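Local coordinates for protein Pcdhgc3 (PDB 4ZI8) that probably acts as a calcium-dependent cell-adhesion protein that helps set up specific neuronal connections, this chain being its three N-terminal cadherin repeats, at residues 123-137 and 215-229. Residues are numbered along the deposited sequence; the frame is centred on the assembly and turned at random.
Sequences PSFPTGEMKLEISEA and SATLPIRITVLDAND. With CA (calcium ion), chain Q; CA (calcium ion), chain R; CA (calcium ion), chain S.
Glu136 and Asp229 bridge the same two calcium ions. Glu136 OE1 binds one at 2.3 Å, and Glu136 OE2 binds the other at 2.4 Å. Asp229 splits its oxygens likewise, the two carboxylate planes 73° apart. Asp226 OD1 and Ala227 O join the ion held by Glu136 OE2; Glu195 and Asp262, the latter from the third repeat, complete that site. The Asp226 side chain also meets Asn266. Glu136 OE2 accepts a nearly straight hydrogen bond from Ala227 N (2.8 Å) on its anti lone pair, so one calcium and one N-H grip it.

Behind this site, strands 130-135 and 215-225 run parallel in the second cadherin repeat. Backbone hydrogen bonds link them from Met130 N to Pro219 O through Glu136 N to Leu225 O. On one face, Ile134 CD1 meets Ile222 CG2 at 3.7 Å, and Phe144 and Phe170 pack nearby. On the other, Arg221 NH2 reaches back to loop residue Glu129, forming a salt bridge to OE2 at 2.9 Å. Lys131 CB lies over the guanidinium face.

At the far end, Leu218 CB sits over the Phe125 ring centre in a CH-pi contact (3.7 Å to the centroid). With CG anti to the backbone N (chi1 -179°), Leu218 carries CD2 along the same ring, toward Phe125 CD1. A serine at Phe125 would probably leave Leu218 without this aromatic cover. Calcium probably offsets the repulsion of the crowded acidic oxygens and helps keep this inter-repeat linker rigid, as in other cadherins.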
ATOM      1  N   PRO B 123      16.598  -7.618  24.925  1.00 21.85           N
ATOM      2  CA  PRO B 123      15.878  -6.573  24.196  1.00 22.81           C
ATOM      3  C   PRO B 123      14.393  -6.732  24.486  1.00 20.82           C
ATOM      4  O   PRO B 123      14.025  -7.817  24.924  1.00 24.72           O
ATOM      5  CB  PRO B 123      16.205  -6.867  22.717  1.00 26.13           C
ATOM      6  CG  PRO B 123      17.449  -7.695  22.744  1.00 25.37           C
ATOM      7  CD  PRO B 123      17.436  -8.454  24.058  1.00 20.48           C
ATOM      8  N   SER B 124      13.576  -5.691  24.336  1.00 21.93           N
ATOM      9  CA  SER B 124      12.138  -5.874  24.383  0.50 26.02           C
ATOM     10  C   SER B 124      11.461  -5.062  23.288  1.00 26.30           C
ATOM     11  O   SER B 124      11.963  -4.033  22.846  1.00 28.00           O
ATOM     12  CB  SER B 124      11.556  -5.483  25.744  0.50 29.68           C
ATOM     13  OG  SER B 124      11.689  -4.096  25.966  0.50 29.32           O
ATOM     14  N   PHE B 125      10.322  -5.561  22.842  1.00 27.36           N
ATOM     15  CA  PHE B 125       9.477  -4.854  21.875  1.00 28.15           C
ATOM     16  C   PHE B 125       8.361  -4.145  22.602  1.00 29.71           C
ATOM     17  O   PHE B 125       7.867  -4.640  23.598  1.00 34.46           O
ATOM     18  CB  PHE B 125       8.880  -5.827  20.874  1.00 26.47           C
ATOM     19  CG  PHE B 125       9.851  -6.358  19.875  1.00 22.71           C
ATOM     20  CD1 PHE B 125      10.182  -5.623  18.763  1.00 21.80           C
ATOM     21  CD2 PHE B 125      10.400  -7.610  20.030  1.00 22.76           C
ATOM     22  CE1 PHE B 125      11.043  -6.124  17.828  1.00 21.32           C
ATOM     23  CE2 PHE B 125      11.264  -8.120  19.095  1.00 17.03           C
ATOM     24  CZ  PHE B 125      11.584  -7.385  17.989  1.00 21.18           C
ATOM     25  N   PRO B 126       7.930  -2.986  22.104  1.00 31.48           N
ATOM     26  CA  PRO B 126       6.863  -2.289  22.811  1.00 34.68           C
ATOM     27  C   PRO B 126       5.464  -2.916  22.668  1.00 34.29           C
ATOM     28  O   PRO B 126       4.575  -2.497  23.381  1.00 36.32           O
ATOM     29  CB  PRO B 126       6.894  -0.904  22.170  1.00 39.02           C
ATOM     30  CG  PRO B 126       7.324  -1.154  20.797  1.00 37.11           C
ATOM     31  CD  PRO B 126       8.382  -2.231  20.928  1.00 35.63           C
ATOM     32  N   THR B 127       5.262  -3.884  21.781  1.00 32.10           N
ATOM     33  CA  THR B 127       3.961  -4.556  21.713  1.00 35.32           C
ATOM     34  C   THR B 127       4.208  -6.048  21.614  1.00 28.18           C
ATOM     35  O   THR B 127       5.313  -6.471  21.323  1.00 28.58           O
ATOM     36  CB  THR B 127       3.090  -4.092  20.525  1.00 38.18           C
ATOM     37  OG1 THR B 127       3.679  -4.533  19.298  1.00 39.07           O
ATOM     38  CG2 THR B 127       2.966  -2.580  20.504  1.00 39.97           C
ATOM     39  N   GLY B 128       3.191  -6.840  21.905  1.00 31.28           N
ATOM     40  CA  GLY B 128       3.329  -8.282  21.853  1.00 35.92           C
ATOM     41  C   GLY B 128       3.112  -8.852  20.465  1.00 39.25           C
ATOM     42  O   GLY B 128       3.274 -10.053  20.263  1.00 43.45           O
ATOM     43  N   GLU B 129       2.722  -8.014  19.507  1.00 32.56           N
ATOM     44  CA  GLU B 129       2.498  -8.506  18.158  1.00 32.06           C
ATOM     45  C   GLU B 129       2.368  -7.368  17.174  1.00 32.18           C
ATOM     46  O   GLU B 129       2.047  -6.231  17.523  1.00 33.17           O
ATOM     47  CB  GLU B 129       1.230  -9.381  18.078  1.00 36.33           C
ATOM     48  CG  GLU B 129      -0.035  -8.730  18.628  1.00 45.94           C
ATOM     49  CD  GLU B 129      -1.317  -9.366  18.091  1.00 57.47           C
ATOM     50  OE1 GLU B 129      -1.325 -10.581  17.776  1.00 55.11           O
ATOM     51  OE2 GLU B 129      -2.319  -8.634  17.960  1.00 64.46           O
ATOM     52  N   MET B 130       2.568  -7.710  15.923  1.00 30.26           N
ATOM     53  CA  MET B 130       2.409  -6.748  14.865  1.00 33.44           C
ATOM     54  C   MET B 130       1.595  -7.323  13.700  1.00 31.23           C
ATOM     55  O   MET B 130       1.817  -8.462  13.314  1.00 31.69           O
ATOM     56  CB  MET B 130       3.790  -6.323  14.407  1.00 34.19           C
ATOM     57  CG  MET B 130       3.753  -5.382  13.291  1.00 39.61           C
ATOM     58  SD  MET B 130       5.417  -4.877  12.867  1.00 37.51           S
ATOM     59  CE  MET B 130       4.899  -3.741  11.569  1.00 38.59           C
ATOM     60  N   LYS B 131       0.676  -6.544  13.136  1.00 31.77           N
ATOM     61  CA  LYS B 131      -0.058  -6.962  11.937  1.00 38.39           C
ATOM     62  C   LYS B 131       0.246  -6.054  10.747  1.00 36.76           C
ATOM     63  O   LYS B 131       0.379  -4.848  10.902  1.00 37.79           O
ATOM     64  CB  LYS B 131      -1.562  -6.973  12.207  1.00 50.47           C
ATOM     65  CG  LYS B 131      -2.076  -5.636  12.699  1.00 69.60           C
ATOM     66  CD  LYS B 131      -3.582  -5.602  12.916  1.00 85.64           C
ATOM     67  CE  LYS B 131      -4.023  -4.218  13.398  1.00 94.33           C
ATOM     68  NZ  LYS B 131      -5.504  -4.040  13.360  1.00101.21           N
ATOM     69  N   LEU B 132       0.378  -6.639   9.562  1.00 30.34           N
ATOM     70  CA  LEU B 132       0.469  -5.872   8.335  1.00 28.62           C
ATOM     71  C   LEU B 132      -0.572  -6.398   7.349  1.00 31.96           C
ATOM     72  O   LEU B 132      -0.746  -7.608   7.239  1.00 33.39           O
ATOM     73  CB  LEU B 132       1.850  -5.976   7.703  1.00 26.02           C
ATOM     74  CG  LEU B 132       3.056  -5.501   8.492  1.00 32.64           C
ATOM     75  CD1 LEU B 132       4.301  -6.067   7.865  1.00 34.09           C
ATOM     76  CD2 LEU B 132       3.086  -3.988   8.443  1.00 38.29           C
ATOM     77  N   GLU B 133      -1.259  -5.511   6.642  1.00 31.35           N
ATOM     78  CA  GLU B 133      -2.122  -5.952   5.546  1.00 30.20           C
ATOM     79  C   GLU B 133      -1.423  -5.579   4.257  1.00 34.22           C
ATOM     80  O   GLU B 133      -1.120  -4.414   4.031  1.00 38.60           O
ATOM     81  CB  GLU B 133      -3.502  -5.322   5.624  1.00 35.82           C
ATOM     82  CG  GLU B 133      -4.188  -5.577   6.951  1.00 43.10           C
ATOM     83  CD  GLU B 133      -5.656  -5.187   6.965  1.00 53.20           C
ATOM     84  OE1 GLU B 133      -6.333  -5.545   7.953  1.00 57.44           O
ATOM     85  OE2 GLU B 133      -6.139  -4.533   6.004  1.00 56.57           O
ATOM     86  N   ILE B 134      -1.139  -6.567   3.423  1.00 32.36           N
ATOM     87  CA  ILE B 134      -0.348  -6.321   2.233  1.00 28.65           C
ATOM     88  C   ILE B 134      -1.039  -6.901   0.981  1.00 28.94           C
ATOM     89  O   ILE B 134      -1.303  -8.096   0.915  1.00 31.40           O
ATOM     90  CB  ILE B 134       1.055  -6.926   2.365  1.00 26.11           C
ATOM     91  CG1 ILE B 134       1.757  -6.445   3.646  1.00 24.35           C
ATOM     92  CG2 ILE B 134       1.899  -6.589   1.130  1.00 26.02           C
ATOM     93  CD1 ILE B 134       3.033  -7.157   3.904  1.00 27.32           C
ATOM     94  N   SER B 135      -1.335  -6.056  -0.004  1.00 29.54           N
ATOM     95  CA  SER B 135      -1.943  -6.527  -1.263  1.00 28.60           C
ATOM     96  C   SER B 135      -1.032  -7.470  -2.002  1.00 27.51           C
ATOM     97  O   SER B 135       0.176  -7.250  -2.052  1.00 27.42           O
ATOM     98  CB  SER B 135      -2.291  -5.357  -2.178  1.00 30.87           C
ATOM     99  OG  SER B 135      -2.711  -5.818  -3.469  1.00 31.63           O
ATOM    100  N   GLU B 136      -1.600  -8.507  -2.619  1.00 30.21           N
ATOM    101  CA  GLU B 136      -0.792  -9.432  -3.396  1.00 28.25           C
ATOM    102  C   GLU B 136      -0.295  -8.743  -4.650  1.00 33.92           C
ATOM    103  O   GLU B 136       0.547  -9.283  -5.359  1.00 35.92           O
ATOM    104  CB  GLU B 136      -1.569 -10.696  -3.783  1.00 29.51           C
ATOM    105  CG  GLU B 136      -2.861 -10.415  -4.543  1.00 27.57           C
ATOM    106  CD  GLU B 136      -3.525 -11.678  -5.047  1.00 29.78           C
ATOM    107  OE1 GLU B 136      -2.845 -12.716  -5.218  1.00 32.45           O
ATOM    108  OE2 GLU B 136      -4.736 -11.630  -5.247  1.00 29.38           O
ATOM    109  N   ALA B 137      -0.820  -7.554  -4.923  1.00 34.46           N
ATOM    110  CA  ALA B 137      -0.440  -6.811  -6.119  1.00 34.83           C
ATOM    111  C   ALA B 137       0.780  -5.918  -5.895  1.00 35.94           C
ATOM    112  O   ALA B 137       1.200  -5.220  -6.815  1.00 38.21           O
ATOM    113  CB  ALA B 137      -1.615  -5.974  -6.599  1.00 35.01           C
ATOM    114  N   SER B 215      17.642 -12.250  23.683  1.00 21.73           N
ATOM    115  CA  SER B 215      16.748 -11.951  22.576  1.00 23.35           C
ATOM    116  C   SER B 215      15.319 -11.679  23.009  1.00 24.08           C
ATOM    117  O   SER B 215      14.920 -11.964  24.133  1.00 22.21           O
ATOM    118  CB  SER B 215      16.782 -13.100  21.574  1.00 21.50           C
ATOM    119  OG  SER B 215      16.344 -14.324  22.160  1.00 24.66           O
ATOM    120  N   ALA B 216      14.549 -11.091  22.095  1.00 22.19           N
ATOM    121  CA  ALA B 216      13.112 -10.949  22.227  1.00 22.76           C
ATOM    122  C   ALA B 216      12.520 -11.329  20.866  1.00 22.24           C
ATOM    123  O   ALA B 216      13.203 -11.227  19.847  1.00 20.09           O
ATOM    124  CB  ALA B 216      12.722  -9.517  22.606  1.00 20.70           C
ATOM    125  N   THR B 217      11.253 -11.722  20.864  1.00 23.03           N
ATOM    126  CA  THR B 217      10.560 -12.041  19.624  1.00 24.75           C
ATOM    127  C   THR B 217       9.316 -11.197  19.425  1.00 25.57           C
ATOM    128  O   THR B 217       8.637 -10.785  20.389  1.00 25.66           O
ATOM    129  CB  THR B 217      10.161 -13.506  19.579  1.00 25.70           C
ATOM    130  OG1 THR B 217       9.488 -13.841  20.793  1.00 28.47           O
ATOM    131  CG2 THR B 217      11.388 -14.373  19.447  1.00 26.84           C
ATOM    132  N   LEU B 218       8.976 -10.985  18.155  1.00 23.00           N
ATOM    133  CA  LEU B 218       7.773 -10.281  17.819  1.00 22.36           C
ATOM    134  C   LEU B 218       7.024 -11.078  16.735  1.00 21.13           C
ATOM    135  O   LEU B 218       7.509 -11.187  15.625  1.00 21.13           O
ATOM    136  CB  LEU B 218       8.105  -8.873  17.340  1.00 21.40           C
ATOM    137  CG  LEU B 218       6.934  -7.973  16.952  1.00 25.78           C
ATOM    138  CD1 LEU B 218       6.080  -7.600  18.129  1.00 33.25           C
ATOM    139  CD2 LEU B 218       7.436  -6.735  16.259  1.00 30.70           C
ATOM    140  N   PRO B 219       5.876 -11.671  17.080  1.00 23.85           N
ATOM    141  CA  PRO B 219       5.026 -12.282  16.040  1.00 27.05           C
ATOM    142  C   PRO B 219       4.568 -11.252  15.034  1.00 23.12           C
ATOM    143  O   PRO B 219       4.023 -10.213  15.429  1.00 25.14           O
ATOM    144  CB  PRO B 219       3.808 -12.815  16.807  1.00 29.27           C
ATOM    145  CG  PRO B 219       4.190 -12.755  18.235  1.00 30.81           C
ATOM    146  CD  PRO B 219       5.250 -11.700  18.403  1.00 25.17           C
ATOM    147  N   ILE B 220       4.764 -11.548  13.760  1.00 21.69           N
ATOM    148  CA  ILE B 220       4.260 -10.712  12.687  1.00 22.85           C
ATOM    149  C   ILE B 220       3.215 -11.480  11.908  1.00 26.04           C
ATOM    150  O   ILE B 220       3.516 -12.500  11.278  1.00 29.66           O
ATOM    151  CB  ILE B 220       5.395 -10.282  11.758  1.00 25.18           C
ATOM    152  CG1 ILE B 220       6.460  -9.527  12.571  1.00 24.74           C
ATOM    153  CG2 ILE B 220       4.868  -9.441  10.610  1.00 26.33           C
ATOM    154  CD1 ILE B 220       7.740  -9.415  11.822  1.00 24.73           C
ATOM    155  N   ARG B 221       1.980 -11.022  11.958  1.00 27.06           N
ATOM    156  CA  ARG B 221       0.971 -11.696  11.185  1.00 32.30           C
ATOM    157  C   ARG B 221       0.600 -10.853   9.958  1.00 32.56           C
ATOM    158  O   ARG B 221       0.094  -9.737  10.062  1.00 35.97           O
ATOM    159  CB  ARG B 221      -0.236 -12.050  12.063  1.00 42.86           C
ATOM    160  CG  ARG B 221      -1.144 -10.945  12.494  1.00 51.94           C
ATOM    161  CD  ARG B 221      -2.351 -11.516  13.239  1.00 56.49           C
ATOM    162  NE  ARG B 221      -3.409 -10.520  13.357  1.00 64.15           N
ATOM    163  CZ  ARG B 221      -3.448  -9.575  14.292  1.00 74.45           C
ATOM    164  NH1 ARG B 221      -4.449  -8.701  14.320  1.00 78.45           N
ATOM    165  NH2 ARG B 221      -2.481  -9.502  15.203  1.00 78.96           N
ATOM    166  N   ILE B 222       0.891 -11.392   8.787  1.00 27.20           N
ATOM    167  CA  ILE B 222       0.553 -10.694   7.551  1.00 26.35           C
ATOM    168  C   ILE B 222      -0.738 -11.234   6.917  1.00 27.63           C
ATOM    169  O   ILE B 222      -0.851 -12.424   6.645  1.00 32.09           O
ATOM    170  CB  ILE B 222       1.706 -10.793   6.576  1.00 23.23           C
ATOM    171  CG1 ILE B 222       2.947 -10.168   7.221  1.00 29.36           C
ATOM    172  CG2 ILE B 222       1.347 -10.107   5.242  1.00 25.93           C
ATOM    173  CD1 ILE B 222       4.207 -10.687   6.664  1.00 27.55           C
ATOM    174  N   THR B 223      -1.726 -10.365   6.740  1.00 27.61           N
ATOM    175  CA  THR B 223      -2.908 -10.693   5.969  1.00 32.44           C
ATOM    176  C   THR B 223      -2.647 -10.314   4.518  1.00 30.96           C
ATOM    177  O   THR B 223      -2.417  -9.141   4.206  1.00 31.33           O
ATOM    178  CB  THR B 223      -4.144  -9.957   6.491  1.00 33.02           C
ATOM    179  OG1 THR B 223      -4.351 -10.322   7.858  1.00 39.14           O
ATOM    180  CG2 THR B 223      -5.393 -10.321   5.673  1.00 29.77           C
ATOM    181  N   VAL B 224      -2.636 -11.292   3.625  1.00 29.05           N
ATOM    182  CA  VAL B 224      -2.512 -10.945   2.212  1.00 28.89           C
ATOM    183  C   VAL B 224      -3.825 -10.346   1.744  1.00 27.75           C
ATOM    184  O   VAL B 224      -4.890 -10.917   1.959  1.00 32.55           O
ATOM    185  CB  VAL B 224      -2.120 -12.158   1.363  1.00 26.83           C
ATOM    186  CG1 VAL B 224      -1.962 -11.751  -0.107  1.00 29.01           C
ATOM    187  CG2 VAL B 224      -0.819 -12.759   1.894  1.00 25.80           C
ATOM    188  N   LEU B 225      -3.784  -9.164   1.143  1.00 27.79           N
ATOM    189  CA  LEU B 225      -5.022  -8.635   0.550  1.00 31.01           C
ATOM    190  C   LEU B 225      -5.223  -9.117  -0.888  1.00 32.03           C
ATOM    191  O   LEU B 225      -4.325  -9.007  -1.719  1.00 33.13           O
ATOM    192  CB  LEU B 225      -5.036  -7.107   0.585  1.00 34.10           C
ATOM    193  CG  LEU B 225      -4.919  -6.505   1.992  1.00 34.27           C
ATOM    194  CD1 LEU B 225      -4.729  -5.004   1.907  1.00 36.56           C
ATOM    195  CD2 LEU B 225      -6.199  -6.822   2.770  1.00 33.88           C
ATOM    196  N   ASP B 226      -6.405  -9.654  -1.170  1.00 31.96           N
ATOM    197  CA  ASP B 226      -6.746 -10.119  -2.503  1.00 35.97           C
ATOM    198  C   ASP B 226      -6.718  -8.986  -3.526  1.00 37.79           C
ATOM    199  O   ASP B 226      -7.144  -7.856  -3.240  1.00 40.69           O
ATOM    200  CB  ASP B 226      -8.141 -10.754  -2.518  1.00 38.35           C
ATOM    201  CG  ASP B 226      -8.526 -11.272  -3.897  1.00 37.17           C
ATOM    202  OD1 ASP B 226      -7.760 -12.083  -4.451  1.00 33.70           O
ATOM    203  OD2 ASP B 226      -9.592 -10.878  -4.432  1.00 41.42           O
ATOM    204  N   ALA B 227      -6.211  -9.291  -4.711  1.00 36.04           N
ATOM    205  CA  ALA B 227      -6.360  -8.406  -5.850  1.00 33.80           C
ATOM    206  C   ALA B 227      -7.096  -9.174  -6.936  1.00 35.82           C
ATOM    207  O   ALA B 227      -7.110 -10.414  -6.923  1.00 31.58           O
ATOM    208  CB  ALA B 227      -5.028  -7.934  -6.345  1.00 32.03           C
ATOM    209  N   ASN B 228      -7.709  -8.442  -7.861  1.00 34.37           N
ATOM    210  CA  ASN B 228      -8.447  -9.047  -8.959  1.00 32.73           C
ATOM    211  C   ASN B 228      -7.481  -9.504 -10.032  1.00 31.69           C
ATOM    212  O   ASN B 228      -7.388  -8.897 -11.094  1.00 33.61           O
ATOM    213  CB  ASN B 228      -9.445  -8.047  -9.535  1.00 32.28           C
ATOM    214  CG  ASN B 228     -10.483  -8.691 -10.436  1.00 32.59           C
ATOM    215  OD1 ASN B 228     -10.805  -9.879 -10.322  1.00 35.02           O
ATOM    216  ND2 ASN B 228     -11.058  -7.881 -11.316  1.00 34.30           N
ATOM    217  N   ASP B 229      -6.731 -10.561  -9.753  1.00 32.09           N
ATOM    218  CA  ASP B 229      -5.776 -11.029 -10.740  1.00 31.42           C
ATOM    219  C   ASP B 229      -6.222 -12.325 -11.362  1.00 32.31           C
ATOM    220  O   ASP B 229      -5.401 -13.066 -11.898  1.00 35.61           O
ATOM    221  CB  ASP B 229      -4.365 -11.170 -10.129  1.00 30.18           C
ATOM    222  CG  ASP B 229      -4.334 -12.015  -8.853  1.00 30.87           C
ATOM    223  OD1 ASP B 229      -5.397 -12.412  -8.362  1.00 31.03           O
ATOM    224  OD2 ASP B 229      -3.233 -12.265  -8.311  1.00 32.54           O
TER
HETATM  225 CA    CA Q 404      -6.579 -12.588  -6.422  1.00 32.18          CA
HETATM  226 CA    CA R 405      -2.990 -14.176  -7.028  1.00 29.51          CA
HETATM  227 CA    CA S 406     -11.688 -12.015 -10.710  1.00 28.57          CA
HETATM  228  O   HOH W   1       7.100  -8.964  21.752  1.00 36.24           O
HETATM  229  O   HOH W   2      -5.276  -5.551  -3.268  1.00 31.56           O
HETATM  230  O   HOH W   3      -0.895 -14.209  -7.828  1.00 36.87           O
HETATM  231  O   HOH W   4      -3.620 -15.666  -8.861  1.00 30.27           O